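Local coordinates for protein glucanase (PDB 5GXX) that probably cleaves internal beta-1,4-glycosidic bonds of cellulose, as a cellulosomal family 9 endoglucanase with a cellulose-binding type module, at residues A[46-51]-A[92-97]; A[56-61]-A[96-101]; A[506-511]-A[549-554]; A[514-519]-A[531-536]. The protein carries 1 engineered substitution. All blocks are in the same frame, centred on the assembly; numbering follows the deposited sequence.

Contact 1. Residues A[46-51]-A[92-97]; sequences GGWYDA and LAFALD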
loop_
_atom_site.group_PDB
_atom_site.type_symbol
_atom_site.label_atom_id
_atom_site.label_comp_id
_atom_site.label_asym_id
_atom_site.label_seq_id
_atom_site.Cartn_x
_atom_site.Cartn_y
_atom_site.Cartn_z
ATOM N N GLY A 46 17.911 32.690 12.382
ATOM C CA GLY A 46 17.101 33.910 12.333
ATOM C C GLY A 46 16.701 34.341 10.938
ATOM O O GLY A 46 16.662 33.524 10.015
ATOM N N GLY A 47 16.444 35.639 10.788
ATOM C CA GLY A 47 15.969 36.174 9.515
ATOM C C GLY A 47 14.518 35.791 9.276
ATOM O O GLY A 47 13.849 35.256 10.167
ATOM N N TRP A 48 14.025 36.075 8.073
ATOM C CA TRP A 48 12.614 35.850 7.763
ATOM C C TRP A 48 12.414 34.749 6.742
ATOM O O TRP A 48 13.151 34.718 5.752
ATOM C CB TRP A 48 11.953 37.088 7.156
ATOM C CG TRP A 48 11.883 38.295 8.055
ATOM C CD1 TRP A 48 11.539 38.328 9.392
ATOM C CD2 TRP A 48 12.162 39.647 7.678
ATOM N NE1 TRP A 48 11.573 39.631 9.857
ATOM C CE2 TRP A 48 11.974 40.451 8.829
ATOM C CE3 TRP A 48 12.554 40.265 6.478
ATOM C CZ2 TRP A 48 12.146 41.833 8.807
ATOM C CZ3 TRP A 48 12.739 41.638 6.465
ATOM C CH2 TRP A 48 12.534 42.409 7.625
ATOM N N TYR A 49 11.376 33.931 6.942
ATOM C CA TYR A 49 10.854 33.119 5.837
ATOM C C TYR A 49 10.292 34.078 4.801
ATOM O O TYR A 49 9.734 35.138 5.141
ATOM C CB TYR A 49 9.778 32.138 6.308
ATOM C CG TYR A 49 10.291 31.264 7.417
ATOM C CD1 TYR A 49 11.452 30.517 7.236
ATOM C CD2 TYR A 49 9.634 31.194 8.643
ATOM C CE1 TYR A 49 11.951 29.718 8.243
ATOM C CE2 TYR A 49 10.111 30.382 9.659
ATOM C CZ TYR A 49 11.268 29.647 9.449
ATOM O OH TYR A 49 11.763 28.896 10.490
ATOM N N ASP A 50 10.425 33.735 3.526
ATOM C CA ASP A 50 10.113 34.725 2.502
ATOM C C ASP A 50 8.628 35.076 2.381
ATOM O O ASP A 50 8.248 36.261 2.369
ATOM C CB ASP A 50 10.628 34.250 1.141
ATOM C CG ASP A 50 10.321 35.247 0.049
ATOM O OD1 ASP A 50 10.869 36.374 0.094
ATOM O OD2 ASP A 50 9.507 34.896 -0.840
ATOM N N ALA A 51 7.799 34.047 2.322
ATOM C CA ALA A 51 6.416 34.242 1.921
ATOM C C ALA A 51 5.580 33.295 2.776
ATOM O O ALA A 51 5.744 33.306 3.998
ATOM C CB ALA A 51 6.217 34.031 0.418
ATOM N N LEU A 92 13.250 45.306 12.161
ATOM C CA LEU A 92 14.315 45.518 11.193
ATOM C C LEU A 92 15.613 44.881 11.702
ATOM O O LEU A 92 16.281 44.180 10.936
ATOM C CB LEU A 92 14.494 47.013 10.891
ATOM C CG LEU A 92 15.719 47.378 10.055
ATOM C CD1 LEU A 92 15.742 46.657 8.704
ATOM C CD2 LEU A 92 15.778 48.874 9.861
ATOM N N ALA A 93 15.940 45.085 12.979
ATOM C CA ALA A 93 17.233 44.620 13.495
ATOM C C ALA A 93 17.357 43.115 13.368
ATOM O O ALA A 93 18.439 42.588 13.132
ATOM C CB ALA A 93 17.438 45.047 14.953
ATOM N N PHE A 94 16.242 42.423 13.560
ATOM C CA PHE A 94 16.213 40.969 13.484
ATOM C C PHE A 94 16.688 40.497 12.108
ATOM O O PHE A 94 17.466 39.547 11.998
ATOM C CB PHE A 94 14.797 40.470 13.816
ATOM C CG PHE A 94 14.701 38.985 13.961
ATOM C CD1 PHE A 94 14.928 38.399 15.201
ATOM C CD2 PHE A 94 14.373 38.180 12.881
ATOM C CE1 PHE A 94 14.868 37.023 15.368
ATOM C CE2 PHE A 94 14.309 36.802 13.048
ATOM C CZ PHE A 94 14.551 36.224 14.284
ATOM N N ALA A 95 16.221 41.153 11.051
ATOM C CA ALA A 95 16.631 40.797 9.702
ATOM C C ALA A 95 18.086 41.190 9.442
ATOM O O ALA A 95 18.843 40.410 8.873
ATOM C CB ALA A 95 15.705 41.441 8.666
ATOM N N LEU A 96 18.470 42.398 9.848
ATOM C CA LEU A 96 19.842 42.856 9.677
ATOM C C LEU A 96 20.826 41.930 10.396
ATOM O O LEU A 96 21.897 41.659 9.847
ATOM C CB LEU A 96 20.032 44.305 10.141
ATOM C CG LEU A 96 19.218 45.296 9.294
ATOM C CD1 LEU A 96 19.412 46.715 9.798
ATOM C CD2 LEU A 96 19.492 45.216 7.800
ATOM N N ASP A 97 20.478 41.429 11.581
ATOM C CA ASP A 97 21.368 40.515 12.301
ATOM C C ASP A 97 21.659 39.273 11.464
ATOM O O ASP A 97 22.786 38.785 11.428
ATOM C CB ASP A 97 20.802 40.136 13.670
ATOM C CG ASP A 97 20.902 41.275 14.665
ATOM O OD1 ASP A 97 21.611 42.262 14.387
ATOM O OD2 ASP A 97 20.267 41.197 15.736
HETATM O O HOH W 1 18.071 37.277 13.126
#
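W48 and A95 form the apolar part of this contact. The methyl group A95 CB lies over one face of the W48 indole, 3.5 Å from the centroid of its six-membered ring and 14° off the ring normal. This is a CH-pi contact. W48 CG is turned anti to the carbonyl carbon (chi1 -64°), which carries the far end of the indole to helix 85-101. W48 also meets F94, more loosely and at an oblique angle, with W48 CD1 4.5 Å from F94 CD2. G46 CA makes a van der Waals contact with the same ring, 4.0 Å from F94 CZ and again oblique to it.

The segment 46-51 reads GGWYDA, part of the family 9 sequence GGWYDAGDH. In relatives this loop lines the active-site cleft of an (alpha/alpha)6 barrel. Helix 85-101 belongs to that helical domain, and the contact joins the loop to it. M61 and L68 of helix 58-75 and the Y18 ring also pack on W48.

The polar contacts involve G47. Its carbonyl oxygen, G47 O, approaches the edge of the F94 ring in its plane, 3.3 Å from F94 CE2. The C-H edge of an aromatic ring is weakly positive and suits a carbonyl oxygen.

No direct hydrogen bond joins the segments. One water does so instead: it donates to F94 O at 2.6 Å and accepts from G47 N at 3.3 Å. The same water sits above the centre of the F94 ring, 3.6 Å from its plane.

Contact 2. Residues A[56-61]-A[96-101]; sequences KFNLPM and LDYLVA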
loop_
_atom_site.group_PDB
_atom_site.type_symbol
_atom_site.label_atom_id
_atom_site.label_comp_id
_atom_site.label_asym_id
_atom_site.label_seq_id
_atom_site.Cartn_x
_atom_site.Cartn_y
_atom_site.Cartn_z
ATOM N N LYS A 56 14.624 30.968 3.109
ATOM C CA LYS A 56 15.250 32.265 3.329
ATOM C C LYS A 56 15.914 32.660 2.004
ATOM O O LYS A 56 16.947 32.113 1.590
ATOM C CB LYS A 56 16.209 32.229 4.533
ATOM C CG LYS A 56 15.600 31.692 5.824
ATOM C CD LYS A 56 16.627 31.730 6.953
ATOM C CE LYS A 56 16.148 30.952 8.144
ATOM N NZ LYS A 56 17.200 30.992 9.189
ATOM N N PHE A 57 15.275 33.584 1.294
ATOM C CA PHE A 57 15.762 34.088 0.011
ATOM C C PHE A 57 16.367 35.463 0.250
ATOM O O PHE A 57 15.624 36.425 0.439
ATOM C CB PHE A 57 14.638 34.257 -1.016
ATOM C CG PHE A 57 14.160 32.981 -1.669
ATOM C CD1 PHE A 57 14.978 32.277 -2.540
ATOM C CD2 PHE A 57 12.832 32.570 -1.534
ATOM C CE1 PHE A 57 14.494 31.144 -3.200
ATOM C CE2 PHE A 57 12.334 31.437 -2.180
ATOM C CZ PHE A 57 13.176 30.718 -3.031
ATOM N N ASN A 58 17.688 35.585 0.257
ATOM C CA ASN A 58 18.305 36.821 0.735
ATOM C C ASN A 58 18.040 38.063 -0.105
ATOM O O ASN A 58 18.106 39.160 0.441
ATOM C CB ASN A 58 19.829 36.677 0.883
ATOM C CG ASN A 58 20.251 35.909 2.121
ATOM O OD1 ASN A 58 19.538 35.021 2.585
ATOM N ND2 ASN A 58 21.414 36.274 2.673
ATOM N N LEU A 59 17.783 37.912 -1.404
ATOM C CA LEU A 59 17.558 39.093 -2.239
ATOM C C LEU A 59 16.277 39.818 -1.804
ATOM O O LEU A 59 16.355 40.987 -1.421
ATOM C CB LEU A 59 17.612 38.795 -3.747
ATOM C CG LEU A 59 17.399 39.968 -4.715
ATOM C CD1 LEU A 59 18.376 41.118 -4.470
ATOM C CD2 LEU A 59 17.517 39.466 -6.149
ATOM N N PRO A 60 15.097 39.169 -1.863
ATOM C CA PRO A 60 13.940 39.900 -1.335
ATOM C C PRO A 60 13.995 40.134 0.177
ATOM O O PRO A 60 13.366 41.075 0.662
ATOM C CB PRO A 60 12.753 38.996 -1.704
ATOM C CG PRO A 60 13.375 37.607 -1.764
ATOM C CD PRO A 60 14.698 37.868 -2.423
ATOM N N MET A 61 14.736 39.324 0.929
ATOM C CA MET A 61 14.795 39.559 2.361
ATOM C C MET A 61 15.519 40.854 2.642
ATOM O O MET A 61 15.029 41.697 3.415
ATOM C CB MET A 61 15.483 38.419 3.113
ATOM C CG MET A 61 15.140 38.441 4.593
ATOM S SD MET A 61 16.276 37.567 5.683
ATOM C CE MET A 61 16.257 35.894 5.053
ATOM N N LEU A 96 18.470 42.398 9.848
ATOM C CA LEU A 96 19.842 42.856 9.677
ATOM C C LEU A 96 20.826 41.930 10.396
ATOM O O LEU A 96 21.897 41.659 9.847
ATOM C CB LEU A 96 20.032 44.305 10.141
ATOM C CG LEU A 96 19.218 45.296 9.294
ATOM C CD1 LEU A 96 19.412 46.715 9.798
ATOM C CD2 LEU A 96 19.492 45.216 7.800
ATOM N N ASP A 97 20.478 41.429 11.581
ATOM C CA ASP A 97 21.368 40.515 12.301
ATOM C C ASP A 97 21.659 39.273 11.464
ATOM O O ASP A 97 22.786 38.785 11.428
ATOM C CB ASP A 97 20.802 40.136 13.670
ATOM C CG ASP A 97 20.902 41.275 14.665
ATOM O OD1 ASP A 97 21.611 42.262 14.387
ATOM O OD2 ASP A 97 20.267 41.197 15.736
ATOM N N TYR A 98 20.627 38.751 10.806
ATOM C CA TYR A 98 20.761 37.637 9.877
ATOM C C TYR A 98 21.687 37.971 8.710
ATOM O O TYR A 98 22.551 37.151 8.401
ATOM C CB TYR A 98 19.387 37.107 9.418
ATOM C CG TYR A 98 19.448 36.177 8.222
ATOM C CD1 TYR A 98 19.374 36.680 6.926
ATOM C CD2 TYR A 98 19.586 34.800 8.374
ATOM C CE1 TYR A 98 19.418 35.845 5.822
ATOM C CE2 TYR A 98 19.638 33.955 7.278
ATOM C CZ TYR A 98 19.564 34.483 6.007
ATOM O OH TYR A 98 19.618 33.672 4.895
ATOM N N LEU A 99 21.551 39.143 8.094
ATOM C CA LEU A 99 22.409 39.476 6.960
ATOM C C LEU A 99 23.879 39.512 7.383
ATOM O O LEU A 99 24.742 39.018 6.648
ATOM C CB LEU A 99 22.023 40.809 6.325
ATOM C CG LEU A 99 20.592 40.897 5.787
ATOM C CD1 LEU A 99 20.359 42.233 5.086
ATOM C CD2 LEU A 99 20.311 39.726 4.846
ATOM N N VAL A 100 24.147 40.059 8.564
ATOM C CA VAL A 100 25.494 40.009 9.152
ATOM C C VAL A 100 25.964 38.571 9.375
ATOM O O VAL A 100 27.114 38.235 9.044
ATOM C CB VAL A 100 25.590 40.855 10.447
ATOM C CG1 VAL A 100 26.925 40.642 11.217
ATOM C CG2 VAL A 100 25.484 42.328 10.109
ATOM N N ALA A 101 25.077 37.726 9.901
ATOM C CA ALA A 101 25.436 36.340 10.192
ATOM C C ALA A 101 25.730 35.508 8.949
ATOM O O ALA A 101 26.347 34.444 9.045
ATOM C CB ALA A 101 24.388 35.671 11.086
#
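N58 and M61, on the first turn of helix 58-75, meet Y98 of helix 85-101 inside the family 9 catalytic domain. The Y98 ring is the centre of the contact. Its hydroxyl donates a hydrogen bond to N58 OD1, with 2.7 Å between Y98 OH and N58 OD1. The donor lies in the amide carbonyl plane, on a lone pair of OD1. The amide and ring planes are 65° apart, and OD1 stands at the ring edge.

M61 comes in at about a right angle to Y98. M61 SD is 4.2 Å from the ring centroid and 45° off the normal, an oblique Met-aromatic contact. The chain bends at its last torsion (chi3 -58°), which brings the methyl M61 CE to 3.3 Å from Y98 CE1. That is tight packing.

K56 CD lies 3.8 Å from Y98 CE2, across the ring from CE1. The K56 ammonium group goes further, to G46 O and V44 O. N58 ND2 lies 4.2 Å from L99 CD2. All five touching residues are buried, and I112 of strand 108-112 also packs on Y98. K56 joins from the short strand 56-57, but the main packing is helix 58-75 against helix 85-101, as in the (alpha/alpha)6 barrel of family 9.

Contact 3. Residues A[506-511]-A[549-554]; sequences IGYCES and AAELQF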
loop_
_atom_site.group_PDB
_atom_site.type_symbol
_atom_site.label_atom_id
_atom_site.label_comp_id
_atom_site.label_asym_id
_atom_site.label_seq_id
_atom_site.Cartn_x
_atom_site.Cartn_y
_atom_site.Cartn_z
ATOM N N ILE A 506 -1.828 -7.390 20.780
ATOM C CA ILE A 506 -1.811 -6.334 19.767
ATOM C C ILE A 506 -2.223 -6.962 18.445
ATOM O O ILE A 506 -1.717 -8.026 18.079
ATOM C CB ILE A 506 -0.411 -5.693 19.671
ATOM C CG1 ILE A 506 -0.118 -4.890 20.939
ATOM C CG2 ILE A 506 -0.282 -4.742 18.489
ATOM C CD1 ILE A 506 1.308 -4.368 21.039
ATOM N N GLY A 507 -3.131 -6.293 17.744
ATOM C CA GLY A 507 -3.614 -6.744 16.448
ATOM C C GLY A 507 -3.072 -5.942 15.283
ATOM O O GLY A 507 -3.205 -6.381 14.141
ATOM N N TYR A 508 -2.517 -4.758 15.557
ATOM C CA TYR A 508 -1.829 -3.945 14.537
ATOM C C TYR A 508 -1.060 -2.847 15.253
ATOM O O TYR A 508 -1.551 -2.255 16.219
ATOM C CB TYR A 508 -2.788 -3.283 13.540
ATOM C CG TYR A 508 -2.161 -2.248 12.616
ATOM C CD1 TYR A 508 -1.224 -2.591 11.638
ATOM C CD2 TYR A 508 -2.539 -0.913 12.713
ATOM C CE1 TYR A 508 -0.661 -1.630 10.800
ATOM C CE2 TYR A 508 -1.994 0.060 11.880
ATOM C CZ TYR A 508 -1.063 -0.311 10.923
ATOM O OH TYR A 508 -0.527 0.633 10.089
ATOM N N CYS A 509 0.156 -2.583 14.787
ATOM C CA CYS A 509 0.861 -1.408 15.290
ATOM C C CYS A 509 1.630 -0.780 14.139
ATOM O O CYS A 509 2.378 -1.439 13.425
ATOM C CB CYS A 509 1.702 -1.698 16.528
ATOM S SG CYS A 509 3.274 -2.504 16.296
ATOM N N GLU A 510 1.371 0.506 13.934
ATOM C CA GLU A 510 1.830 1.226 12.753
ATOM C C GLU A 510 3.350 1.282 12.643
ATOM O O GLU A 510 4.048 1.571 13.629
ATOM C CB GLU A 510 1.285 2.648 12.821
ATOM C CG GLU A 510 1.572 3.433 11.577
ATOM C CD GLU A 510 0.987 4.819 11.617
ATOM O OE1 GLU A 510 -0.053 5.015 12.283
ATOM O OE2 GLU A 510 1.572 5.686 10.937
ATOM N N SER A 511 3.856 1.033 11.437
ATOM C CA SER A 511 5.295 1.025 11.202
ATOM C C SER A 511 6.009 2.331 11.574
ATOM O O SER A 511 5.554 3.416 11.218
ATOM C CB SER A 511 5.567 0.703 9.733
ATOM O OG SER A 511 6.956 0.575 9.508
ATOM N N ALA A 549 -0.809 10.960 13.212
ATOM C CA ALA A 549 -1.303 10.122 14.297
ATOM C C ALA A 549 -0.637 8.757 14.207
ATOM O O ALA A 549 -0.304 8.303 13.107
ATOM C CB ALA A 549 -2.828 9.992 14.244
ATOM N N ALA A 550 -0.448 8.120 15.358
ATOM C CA ALA A 550 -0.015 6.728 15.379
ATOM C C ALA A 550 -1.164 5.783 15.739
ATOM O O ALA A 550 -1.851 5.992 16.752
ATOM C CB ALA A 550 1.144 6.577 16.347
ATOM N N GLU A 551 -1.381 4.768 14.897
ATOM C CA GLU A 551 -2.448 3.789 15.078
ATOM C C GLU A 551 -1.951 2.547 15.798
ATOM O O GLU A 551 -0.902 1.998 15.451
ATOM C CB GLU A 551 -3.086 3.408 13.741
ATOM C CG GLU A 551 -4.176 2.348 13.878
ATOM C CD GLU A 551 -4.919 2.069 12.582
ATOM O OE1 GLU A 551 -4.865 2.893 11.643
ATOM O OE2 GLU A 551 -5.573 1.009 12.502
ATOM N N LEU A 552 -2.700 2.154 16.824
ATOM C CA LEU A 552 -2.498 0.879 17.512
ATOM C C LEU A 552 -3.856 0.183 17.641
ATOM O O LEU A 552 -4.872 0.837 17.910
ATOM C CB LEU A 552 -1.926 1.153 18.911
ATOM C CG LEU A 552 -1.601 -0.068 19.783
ATOM C CD1 LEU A 552 -0.471 -0.880 19.207
ATOM C CD2 LEU A 552 -1.218 0.397 21.186
ATOM N N GLN A 553 -3.878 -1.137 17.454
ATOM C CA GLN A 553 -5.063 -1.937 17.754
ATOM C C GLN A 553 -4.654 -2.857 18.883
ATOM O O GLN A 553 -3.738 -3.665 18.737
ATOM C CB GLN A 553 -5.554 -2.731 16.538
ATOM C CG GLN A 553 -6.184 -1.844 15.464
ATOM C CD GLN A 553 -6.317 -2.520 14.120
ATOM O OE1 GLN A 553 -6.528 -3.731 14.038
ATOM N NE2 GLN A 553 -6.220 -1.731 13.053
ATOM N N PHE A 554 -5.305 -2.707 20.030
ATOM C CA PHE A 554 -4.986 -3.563 21.163
ATOM C C PHE A 554 -6.230 -4.281 21.643
ATOM O O PHE A 554 -7.348 -3.777 21.504
ATOM C CB PHE A 554 -4.291 -2.782 22.286
ATOM C CG PHE A 554 -5.093 -1.633 22.845
ATOM C CD1 PHE A 554 -5.973 -1.828 23.896
ATOM C CD2 PHE A 554 -4.928 -0.346 22.346
ATOM C CE1 PHE A 554 -6.685 -0.771 24.441
ATOM C CE2 PHE A 554 -5.645 0.721 22.873
ATOM C CZ PHE A 554 -6.525 0.517 23.923
HETATM O O HOH W 2 -5.894 -5.759 12.272
#
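I506, Y508 and C509 pair antiparallel with F554, Q553 and L552, with a classic beta bulge where G507 and Y508 both face Q553. The ladder belongs to a sheet of the beta sandwich that forms the cellulose-binding type module. G507 N donates to Q553 O at 2.9 Å, from 37° out of the carbonyl plane. Q553 N donates to Y508 O at 2.9 Å, and E510 N to E551 O at 3.1 Å.

E510 prolongs the ladder with its side chain. Its extended chain (chi1 -174°) places OE1 2.9 Å from E551 N, which donates to it on the anti side of the carboxylate.

I506, C509 and L552 share one face of the sheet. L552 CD1 reaches C509 CB at 3.5 Å and I506 CG2 at 3.9 Å. L552 also packs on I517, I532 and Y534 in the facing sheet, so it belongs to the sandwich core. C509 SG forms a disulfide with C509 of the second subunit, which places this edge at the dimer interface.

Y508, E551 and Q553 lie together on the other side. The Y508 and E551 side chains cross at about a right angle. E551 CG lies at the ring edge, in its plane, 3.7 Å from Y508 CE2. E551 OE2 accepts a hydrogen bond from Q553 NE2 at 2.9 Å, almost in the amide plane (4° out of it).

Contact 4. Residues A[514-519]-A[531-536]; sequences DVEISP and KISYID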
loop_
_atom_site.group_PDB
_atom_site.type_symbol
_atom_site.label_atom_id
_atom_site.label_comp_id
_atom_site.label_asym_id
_atom_site.label_seq_id
_atom_site.Cartn_x
_atom_site.Cartn_y
_atom_site.Cartn_z
ATOM N N ASP A 514 7.707 3.354 17.523
ATOM C CA ASP A 514 8.228 2.542 18.631
ATOM C C ASP A 514 7.310 2.711 19.847
ATOM O O ASP A 514 7.175 3.829 20.357
ATOM C CB ASP A 514 9.663 3.002 18.941
ATOM C CG ASP A 514 10.408 2.096 19.921
ATOM O OD1 ASP A 514 10.287 0.847 19.866
ATOM O OD2 ASP A 514 11.173 2.643 20.748
ATOM N N VAL A 515 6.671 1.628 20.303
ATOM C CA VAL A 515 5.606 1.707 21.296
ATOM C C VAL A 515 5.702 0.578 22.327
ATOM O O VAL A 515 6.144 -0.529 22.023
ATOM C CB VAL A 515 4.219 1.675 20.609
ATOM C CG1 VAL A 515 3.983 0.343 19.905
ATOM C CG2 VAL A 515 3.075 1.975 21.570
ATOM N N GLU A 516 5.289 0.870 23.554
ATOM C CA GLU A 516 5.115 -0.164 24.565
ATOM C C GLU A 516 3.740 -0.040 25.215
ATOM O O GLU A 516 3.143 1.043 25.240
ATOM C CB GLU A 516 6.251 -0.169 25.589
ATOM C CG GLU A 516 6.375 1.140 26.340
ATOM C CD GLU A 516 7.243 1.086 27.589
ATOM O OE1 GLU A 516 7.545 -0.010 28.114
ATOM O OE2 GLU A 516 7.605 2.183 28.067
ATOM N N ILE A 517 3.227 -1.174 25.677
ATOM C CA ILE A 517 1.989 -1.212 26.448
ATOM C C ILE A 517 2.336 -1.738 27.825
ATOM O O ILE A 517 2.992 -2.773 27.949
ATOM C CB ILE A 517 0.884 -2.092 25.815
ATOM C CG1 ILE A 517 0.639 -1.718 24.348
ATOM C CG2 ILE A 517 -0.404 -1.955 26.632
ATOM C CD1 ILE A 517 -0.438 -2.555 23.672
ATOM N N SER A 518 1.910 -1.025 28.861
ATOM C CA SER A 518 2.218 -1.457 30.217
ATOM C C SER A 518 1.393 -2.691 30.574
ATOM O O SER A 518 0.377 -2.962 29.925
ATOM C CB SER A 518 1.885 -0.345 31.210
ATOM O OG SER A 518 0.487 -0.225 31.388
ATOM N N PRO A 519 1.812 -3.426 31.620
ATOM C CA PRO A 519 0.899 -4.409 32.190
ATOM C C PRO A 519 -0.317 -3.687 32.775
ATOM O O PRO A 519 -0.290 -2.464 32.949
ATOM C CB PRO A 519 1.722 -5.077 33.306
ATOM C CG PRO A 519 3.143 -4.655 33.094
ATOM C CD PRO A 519 3.105 -3.367 32.327
ATOM N N LYS A 531 -1.238 1.724 30.027
ATOM C CA LYS A 531 -0.684 2.921 29.423
ATOM C C LYS A 531 -0.004 2.472 28.138
ATOM O O LYS A 531 0.771 1.515 28.145
ATOM C CB LYS A 531 0.363 3.560 30.337
ATOM C CG LYS A 531 1.049 4.761 29.685
ATOM C CD LYS A 531 2.031 5.431 30.637
ATOM C CE LYS A 531 1.333 6.263 31.708
ATOM N NZ LYS A 531 0.414 7.292 31.130
ATOM N N ILE A 532 -0.280 3.211 27.067
ATOM C CA ILE A 532 0.358 3.043 25.761
ATOM C C ILE A 532 1.350 4.197 25.644
ATOM O O ILE A 532 0.934 5.354 25.685
ATOM C CB ILE A 532 -0.695 3.122 24.620
ATOM C CG1 ILE A 532 -1.687 1.939 24.600
ATOM C CG2 ILE A 532 -0.017 3.169 23.268
ATOM C CD1 ILE A 532 -2.571 1.787 25.826
ATOM N N SER A 533 2.644 3.890 25.541
ATOM C CA SER A 533 3.703 4.904 25.485
ATOM C C SER A 533 4.453 4.865 24.157
ATOM O O SER A 533 4.881 3.793 23.722
ATOM C CB SER A 533 4.724 4.681 26.613
ATOM O OG SER A 533 4.101 4.819 27.881
ATOM N N TYR A 534 4.647 6.017 23.521
ATOM C CA TYR A 534 5.472 6.106 22.319
ATOM C C TYR A 534 6.803 6.663 22.757
ATOM O O TYR A 534 6.876 7.774 23.295
ATOM C CB TYR A 534 4.833 6.978 21.241
ATOM C CG TYR A 534 3.678 6.236 20.622
ATOM C CD1 TYR A 534 3.892 5.336 19.582
ATOM C CD2 TYR A 534 2.387 6.386 21.117
ATOM C CE1 TYR A 534 2.833 4.626 19.028
ATOM C CE2 TYR A 534 1.317 5.682 20.573
ATOM C CZ TYR A 534 1.552 4.796 19.535
ATOM O OH TYR A 534 0.497 4.103 18.983
ATOM N N ILE A 535 7.839 5.859 22.566
ATOM C CA ILE A 535 9.146 6.143 23.140
ATOM C C ILE A 535 9.755 7.369 22.468
ATOM O O ILE A 535 10.342 8.227 23.140
ATOM C CB ILE A 535 10.081 4.927 23.011
ATOM C CG1 ILE A 535 9.573 3.720 23.820
ATOM C CG2 ILE A 535 11.516 5.307 23.364
ATOM C CD1 ILE A 535 9.218 3.973 25.272
ATOM N N ASP A 536 9.590 7.472 21.153
ATOM C CA ASP A 536 9.916 8.727 20.488
ATOM C C ASP A 536 8.675 9.358 19.888
ATOM O O ASP A 536 8.434 9.297 18.676
ATOM C CB ASP A 536 11.010 8.548 19.435
ATOM C CG ASP A 536 11.460 9.869 18.824
ATOM O OD1 ASP A 536 10.992 10.949 19.263
ATOM O OD2 ASP A 536 12.249 9.818 17.857
HETATM O O HOH W 3 7.731 6.285 19.368
#
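V515 and Y534 lie side by side and point the same way from neighbouring strands of the beta hairpin 515-524/527-534. The hairpin belongs to the second sheet of the cellulose-binding type sandwich. Strand 515-524 is outermost in this chain's sheet, and V515 is bonded through its backbone to the second subunit. V515 CG2 sits over one face of the Y534 ring, 3.9 Å from its centroid and 19° off the normal, a CH-pi contact. The same methyl touches I532 CG2 at 3.7 Å. I517 extends this face, which looks into the sandwich core.

E516 and S533 point to the opposite face and form the hydrogen-bonded pair between the two non-hydrogen-bonded ones. S533 N donates to E516 O at 2.9 Å. The E516 side chain crosses I535 at about a right angle, with OE2 3.7 Å from I535 CD1. Its carboxylate then makes a salt bridge with K503 of the second subunit. D514 passes I535 obliquely, with OD2 3.4 Å from I535 CB, while its OD1 is hydrogen-bonded to T505 of the second subunit.

At the other end S518 and K531 hold each other twice. S518 N donates to K531 O at 2.9 Å. The S518 hydroxyl sits between its own N and carbonyl carbon (chi1 74°). There S518 OG accepts from K531 N at 2.9 Å, nearly straight at 172°, and donates to P519 O at 2.8 Å.

Overall arrangement
The four contacts form two pairs in two modules. Contacts 1 and 2 lie in the catalytic domain, share L96 and D97 of helix 85-101, and have centres about 6 Å apart. They touch where G47 CA meets Y98 CB at 3.5 Å. The 46-51 loop of contact 1 probably borders the catalytic cleft, as in family 9 relatives. The side chain of N58 lies about 13 Å from a calcium ion. Contacts 3 and 4 belong to facing sheets of the separate sandwich, with centres about 11 Å apart; I506 CG1 meets I517 CD1 at 3.6 Å. Contact 4 is nested within the loop that contact 3 closes, and both touch the second subunit. Contacts 1 and 3 do not touch: their nearest atoms are about 22 Å apart.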